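Local coordinates for protein nucleoporin NUP82 (Saccharomyces cerevisiae, PDB 3PBP) that serves as a structural constituent of the nuclear pore complex, its N-terminal beta-propeller domain interacting with NUP116 in the machinery of nuclear transport, at residues Met233-Leu237 with Val249-Leu253; Ile151-Asp155 with Phe208-Ser214. The protein carries 1 engineered substitution. All coordinates share one frame. Numbering follows the deposited sequence.

Interaction 1: Met233-Leu237 with Val249-Leu253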
loop_
_atom_site.group_PDB
_atom_site.type_symbol
_atom_site.label_atom_id
_atom_site.label_comp_id
_atom_site.label_asym_id
_atom_site.label_seq_id
_atom_site.Cartn_x
_atom_site.Cartn_y
_atom_site.Cartn_z
HETATM N N MSE A 233 7.101 23.684 0.242
HETATM C CA MSE A 233 7.537 23.091 -1.013
HETATM C C MSE A 233 7.299 24.004 -2.189
HETATM O O MSE A 233 8.040 23.975 -3.166
HETATM C CB MSE A 233 6.800 21.799 -1.263
HETATM C CG MSE A 233 7.035 20.784 -0.203
HETATM SE SE MSE A 233 6.399 19.125 -0.875
HETATM C CE MSE A 233 8.100 18.385 -1.488
ATOM N N TYR A 234 6.236 24.794 -2.104
ATOM C CA TYR A 234 5.903 25.725 -3.160
ATOM C C TYR A 234 7.010 26.763 -3.258
ATOM O O TYR A 234 7.381 27.180 -4.345
ATOM C CB TYR A 234 4.587 26.421 -2.860
ATOM C CG TYR A 234 4.224 27.386 -3.945
ATOM C CD1 TYR A 234 3.897 26.928 -5.216
ATOM C CD2 TYR A 234 4.254 28.766 -3.721
ATOM C CE1 TYR A 234 3.609 27.819 -6.243
ATOM C CE2 TYR A 234 3.967 29.667 -4.745
ATOM C CZ TYR A 234 3.646 29.184 -6.002
ATOM O OH TYR A 234 3.360 30.056 -7.021
ATOM N N GLU A 235 7.529 27.170 -2.104
ATOM C CA GLU A 235 8.609 28.150 -2.022
ATOM C C GLU A 235 9.911 27.495 -2.478
ATOM O O GLU A 235 10.791 28.134 -3.055
ATOM C CB GLU A 235 8.769 28.638 -0.576
ATOM C CG GLU A 235 9.887 29.664 -0.376
ATOM C CD GLU A 235 10.185 29.963 1.091
ATOM O OE1 GLU A 235 9.242 30.312 1.847
ATOM O OE2 GLU A 235 11.370 29.853 1.479
ATOM N N SER A 236 10.018 26.205 -2.199
ATOM C CA SER A 236 11.189 25.409 -2.551
ATOM C C SER A 236 11.350 25.237 -4.064
ATOM O O SER A 236 12.318 24.633 -4.527
ATOM C CB SER A 236 11.078 24.037 -1.867
ATOM O OG SER A 236 11.855 23.048 -2.514
ATOM N N LEU A 237 10.403 25.765 -4.833
ATOM C CA LEU A 237 10.461 25.649 -6.288
ATOM C C LEU A 237 11.422 26.640 -6.936
ATOM O O LEU A 237 11.469 27.828 -6.584
ATOM C CB LEU A 237 9.067 25.826 -6.896
ATOM C CG LEU A 237 8.037 24.719 -6.663
ATOM C CD1 LEU A 237 6.696 25.132 -7.251
ATOM C CD2 LEU A 237 8.526 23.416 -7.293
ATOM N N VAL A 249 3.535 19.803 -7.232
ATOM C CA VAL A 249 3.666 20.681 -6.079
ATOM C C VAL A 249 2.633 21.795 -6.146
ATOM O O VAL A 249 2.020 22.144 -5.133
ATOM C CB VAL A 249 5.081 21.294 -6.008
ATOM C CG1 VAL A 249 5.165 22.294 -4.882
ATOM C CG2 VAL A 249 6.092 20.201 -5.814
ATOM N N ILE A 250 2.438 22.357 -7.337
ATOM C CA ILE A 250 1.458 23.423 -7.490
ATOM C C ILE A 250 0.063 22.849 -7.320
ATOM O O ILE A 250 -0.806 23.481 -6.722
ATOM C CB ILE A 250 1.585 24.109 -8.856
ATOM C CG1 ILE A 250 2.845 24.984 -8.853
ATOM C CG2 ILE A 250 0.331 24.934 -9.153
ATOM C CD1 ILE A 250 3.180 25.568 -10.197
ATOM N N LYS A 251 -0.147 21.644 -7.836
ATOM C CA LYS A 251 -1.440 20.998 -7.691
ATOM C C LYS A 251 -1.714 20.722 -6.224
ATOM O O LYS A 251 -2.832 20.906 -5.739
ATOM C CB LYS A 251 -1.471 19.679 -8.439
ATOM C CG LYS A 251 -1.817 19.796 -9.882
ATOM C CD LYS A 251 -2.126 18.433 -10.416
ATOM C CE LYS A 251 -3.273 18.509 -11.378
ATOM N NZ LYS A 251 -4.020 17.224 -11.408
ATOM N N GLN A 252 -0.684 20.260 -5.521
ATOM C CA GLN A 252 -0.823 19.950 -4.109
ATOM C C GLN A 252 -1.261 21.192 -3.352
ATOM O O GLN A 252 -2.209 21.158 -2.575
ATOM C CB GLN A 252 0.493 19.431 -3.519
ATOM C CG GLN A 252 0.341 19.021 -2.059
ATOM C CD GLN A 252 1.570 18.360 -1.482
ATOM O OE1 GLN A 252 2.257 17.587 -2.154
ATOM N NE2 GLN A 252 1.840 18.638 -0.220
ATOM N N LEU A 253 -0.575 22.298 -3.590
ATOM C CA LEU A 253 -0.922 23.524 -2.906
ATOM C C LEU A 253 -2.326 24.002 -3.245
ATOM O O LEU A 253 -3.013 24.547 -2.390
ATOM C CB LEU A 253 0.085 24.619 -3.231
ATOM C CG LEU A 253 -0.161 25.933 -2.487
ATOM C CD1 LEU A 253 -0.146 25.717 -0.969
ATOM C CD2 LEU A 253 0.918 26.916 -2.903
#
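Two consecutive helices, 220-235 and 243-262, fold back on each other as an alpha-helical hairpin carried by the beta-propeller domain, and this contact packs the end of the first against the middle of the second. Val-249 gives up the most surface. Its CA-CB bond points at the other segment, and its CG1 methyl gathers several neighbours: it lies 3.7 Å from Met-233 O, 4.0 Å from Met-233 CB, 3.9 Å from Tyr-234 N and 4.0 Å from Leu-237 CD1. One small branched side chain therefore sits between the last turn of the first helix and Leu-237, just beyond it; here the CA atoms of Tyr-234 and Val-249 are 6.2 Å apart, the nearest pair across the segments.

Tyr-234 comes next. With chi1 in the t well, its ring lies across the side of the second helix, with Ile-250 near the plane of the ring at its edge (Tyr-234 CE1 to Ile-250 CG1, 3.9 Å) and Leu-253 over one face. Val-249, Ile-250 and Leu-253 follow the i, i+1, i+4 pattern of a single helix side.

Met-233, built as selenomethionine, is buried and also packs on an apolar side chain of the NUP159 chain, so the hairpin borders the partner nucleoporin. Gln-252 adds a polar tie close by, bonding to Ser-230 on the first helix and to the backbone of Met-335. Leu-253 CD2 makes a CH-pi contact with the Tyr-234 ring, 3.9 Å from its centroid and 27° off the ring normal.

Interaction 2: Ile151-Asp155 with Phe208-Ser214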
loop_
_atom_site.group_PDB
_atom_site.type_symbol
_atom_site.label_atom_id
_atom_site.label_comp_id
_atom_site.label_asym_id
_atom_site.label_seq_id
_atom_site.Cartn_x
_atom_site.Cartn_y
_atom_site.Cartn_z
ATOM N N ILE A 151 -6.746 -2.194 -5.584
ATOM C CA ILE A 151 -7.105 -1.653 -4.266
ATOM C C ILE A 151 -8.373 -0.820 -4.423
ATOM O O ILE A 151 -8.409 0.135 -5.194
ATOM C CB ILE A 151 -5.961 -0.783 -3.693
ATOM C CG1 ILE A 151 -4.678 -1.624 -3.585
ATOM C CG2 ILE A 151 -6.359 -0.232 -2.324
ATOM C CD1 ILE A 151 -3.419 -0.822 -3.333
ATOM N N THR A 152 -9.413 -1.180 -3.685
ATOM C CA THR A 152 -10.698 -0.490 -3.792
ATOM C C THR A 152 -11.198 0.187 -2.511
ATOM O O THR A 152 -11.024 -0.329 -1.397
ATOM C CB THR A 152 -11.791 -1.494 -4.258
ATOM O OG1 THR A 152 -11.270 -2.294 -5.327
ATOM C CG2 THR A 152 -13.043 -0.761 -4.723
HETATM N N MSE A 153 -11.835 1.340 -2.676
HETATM C CA MSE A 153 -12.381 2.052 -1.535
HETATM C C MSE A 153 -13.897 2.088 -1.626
HETATM O O MSE A 153 -14.464 2.587 -2.592
HETATM C CB MSE A 153 -11.853 3.482 -1.473
HETATM C CG MSE A 153 -10.456 3.635 -0.923
HETATM SE SE MSE A 153 -10.003 5.524 -0.743
HETATM C CE MSE A 153 -9.192 5.864 -2.465
ATOM N N PHE A 154 -14.549 1.551 -0.607
ATOM C CA PHE A 154 -16.004 1.516 -0.555
ATOM C C PHE A 154 -16.502 2.526 0.478
ATOM O O PHE A 154 -15.924 2.659 1.564
ATOM C CB PHE A 154 -16.502 0.125 -0.133
ATOM C CG PHE A 154 -16.293 -0.948 -1.163
ATOM C CD1 PHE A 154 -17.114 -1.030 -2.283
ATOM C CD2 PHE A 154 -15.304 -1.912 -0.989
ATOM C CE1 PHE A 154 -16.957 -2.055 -3.204
ATOM C CE2 PHE A 154 -15.141 -2.946 -1.910
ATOM C CZ PHE A 154 -15.968 -3.019 -3.019
ATOM N N ASP A 155 -17.571 3.240 0.141
ATOM C CA ASP A 155 -18.147 4.166 1.083
ATOM C C ASP A 155 -19.295 3.433 1.773
ATOM O O ASP A 155 -20.398 3.323 1.239
ATOM C CB ASP A 155 -18.687 5.403 0.392
ATOM C CG ASP A 155 -19.107 6.478 1.391
ATOM O OD1 ASP A 155 -19.673 6.123 2.449
ATOM O OD2 ASP A 155 -18.876 7.678 1.118
ATOM N N PHE A 208 0.608 5.546 -2.273
ATOM C CA PHE A 208 -0.469 6.333 -2.849
ATOM C C PHE A 208 -0.553 7.605 -1.993
ATOM O O PHE A 208 -0.846 7.549 -0.797
ATOM C CB PHE A 208 -1.781 5.565 -2.755
ATOM C CG PHE A 208 -1.894 4.442 -3.717
ATOM C CD1 PHE A 208 -2.258 4.680 -5.042
ATOM C CD2 PHE A 208 -1.658 3.138 -3.305
ATOM C CE1 PHE A 208 -2.390 3.624 -5.946
ATOM C CE2 PHE A 208 -1.784 2.071 -4.191
ATOM C CZ PHE A 208 -2.153 2.315 -5.520
ATOM N N TYR A 209 -0.265 8.746 -2.600
ATOM C CA TYR A 209 -0.316 10.016 -1.892
ATOM C C TYR A 209 -0.919 11.034 -2.849
ATOM O O TYR A 209 -0.292 11.399 -3.844
ATOM C CB TYR A 209 1.094 10.450 -1.471
ATOM C CG TYR A 209 1.108 11.707 -0.622
ATOM C CD1 TYR A 209 0.208 11.860 0.432
ATOM C CD2 TYR A 209 2.015 12.747 -0.870
ATOM C CE1 TYR A 209 0.204 13.014 1.218
ATOM C CE2 TYR A 209 2.020 13.904 -0.086
ATOM C CZ TYR A 209 1.111 14.032 0.957
ATOM O OH TYR A 209 1.102 15.166 1.751
ATOM N N PRO A 210 -2.141 11.521 -2.559
ATOM C CA PRO A 210 -2.988 11.199 -1.405
ATOM C C PRO A 210 -3.891 9.974 -1.615
ATOM O O PRO A 210 -4.229 9.635 -2.740
ATOM C CB PRO A 210 -3.816 12.457 -1.275
ATOM C CG PRO A 210 -4.180 12.688 -2.749
ATOM C CD PRO A 210 -2.847 12.458 -3.464
ATOM N N PHE A 211 -4.283 9.318 -0.527
ATOM C CA PHE A 211 -5.197 8.175 -0.616
ATOM C C PHE A 211 -6.350 8.604 0.285
ATOM O O PHE A 211 -6.410 8.246 1.460
ATOM C CB PHE A 211 -4.560 6.907 -0.066
ATOM C CG PHE A 211 -5.319 5.664 -0.406
ATOM C CD1 PHE A 211 -5.099 5.013 -1.614
ATOM C CD2 PHE A 211 -6.233 5.129 0.485
ATOM C CE1 PHE A 211 -5.777 3.847 -1.921
ATOM C CE2 PHE A 211 -6.914 3.966 0.186
ATOM C CZ PHE A 211 -6.686 3.324 -1.018
ATOM N N LEU A 212 -7.272 9.364 -0.284
ATOM C CA LEU A 212 -8.373 9.931 0.480
ATOM C C LEU A 212 -9.731 9.260 0.414
ATOM O O LEU A 212 -10.109 8.678 -0.593
ATOM C CB LEU A 212 -8.526 11.397 0.068
ATOM C CG LEU A 212 -7.189 12.139 -0.080
ATOM C CD1 LEU A 212 -7.350 13.338 -0.988
ATOM C CD2 LEU A 212 -6.684 12.551 1.279
ATOM N N PRO A 213 -10.489 9.332 1.518
ATOM C CA PRO A 213 -11.832 8.745 1.596
ATOM C C PRO A 213 -12.769 9.804 0.984
ATOM O O PRO A 213 -12.285 10.812 0.480
ATOM C CB PRO A 213 -12.025 8.553 3.100
ATOM C CG PRO A 213 -11.348 9.739 3.658
ATOM C CD PRO A 213 -10.066 9.842 2.837
ATOM N N SER A 214 -14.082 9.602 1.012
ATOM C CA SER A 214 -14.994 10.591 0.424
ATOM C C SER A 214 -15.225 11.774 1.366
ATOM O O SER A 214 -15.596 12.873 0.927
ATOM C CB SER A 214 -16.332 9.945 0.100
ATOM O OG SER A 214 -17.022 9.663 1.307
#
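The selenium of Met-153, a selenomethionine here, sits only 3.2 Å from Leu-212 O while its methyl covers an aromatic ring. Met-153 CE is 3.9 Å from the Phe-211 ring centroid and 12° off the normal, a CH-pi contact; Met-153 SE, 4.1 Å from the same centroid, makes it a Met-aromatic pair too. Alternate residues of strand 151-155 face the irregular 208-214 segment, so Ile-151 and Asp-155 share this side. Ile-151 reaches both aromatics, with CD1 3.4 Å from Phe-208 CE2 and CG2 3.8 Å from Phe-211 CZ. At the far end the chemistry turns polar: Ser-214 OG donates a 2.7 Å hydrogen bond to Asp-155 OD2. Apolar packing of this kind between neighbouring blades is a general feature of beta-propellers; here a blade strand meets the irregular segment that follows strand 204-208. Strand 151-155 pairs with 141-146 and 164-166 in one antiparallel blade, whereas 208-214 leaves strand 204-208, whose partner 194-198 also packs on Ile-151 through Cys-196.

In the fold
Along the chain the two contacts come in series: interaction 2 is complete at Ser-214 before interaction 1 opens at Met-233, with strand 215-217 and most of helix 220-235 between them. Their centres are about 23 Å apart. Interaction 2 lies about 13 Å from the centre of the chain, packing strand 151-155 of a propeller blade on the segment that follows strand 204-208, while interaction 1 lies about 28 Å out, in the helical hairpin that follows. They still touch, Gln-252 NE2 being 4.1 Å from Tyr-209 OH, and Met-335 meets both Pro-210 and Gln-252. The 208-214 loop thus leads from the buried propeller to a peripheral helical element that contacts the NUP159 chain.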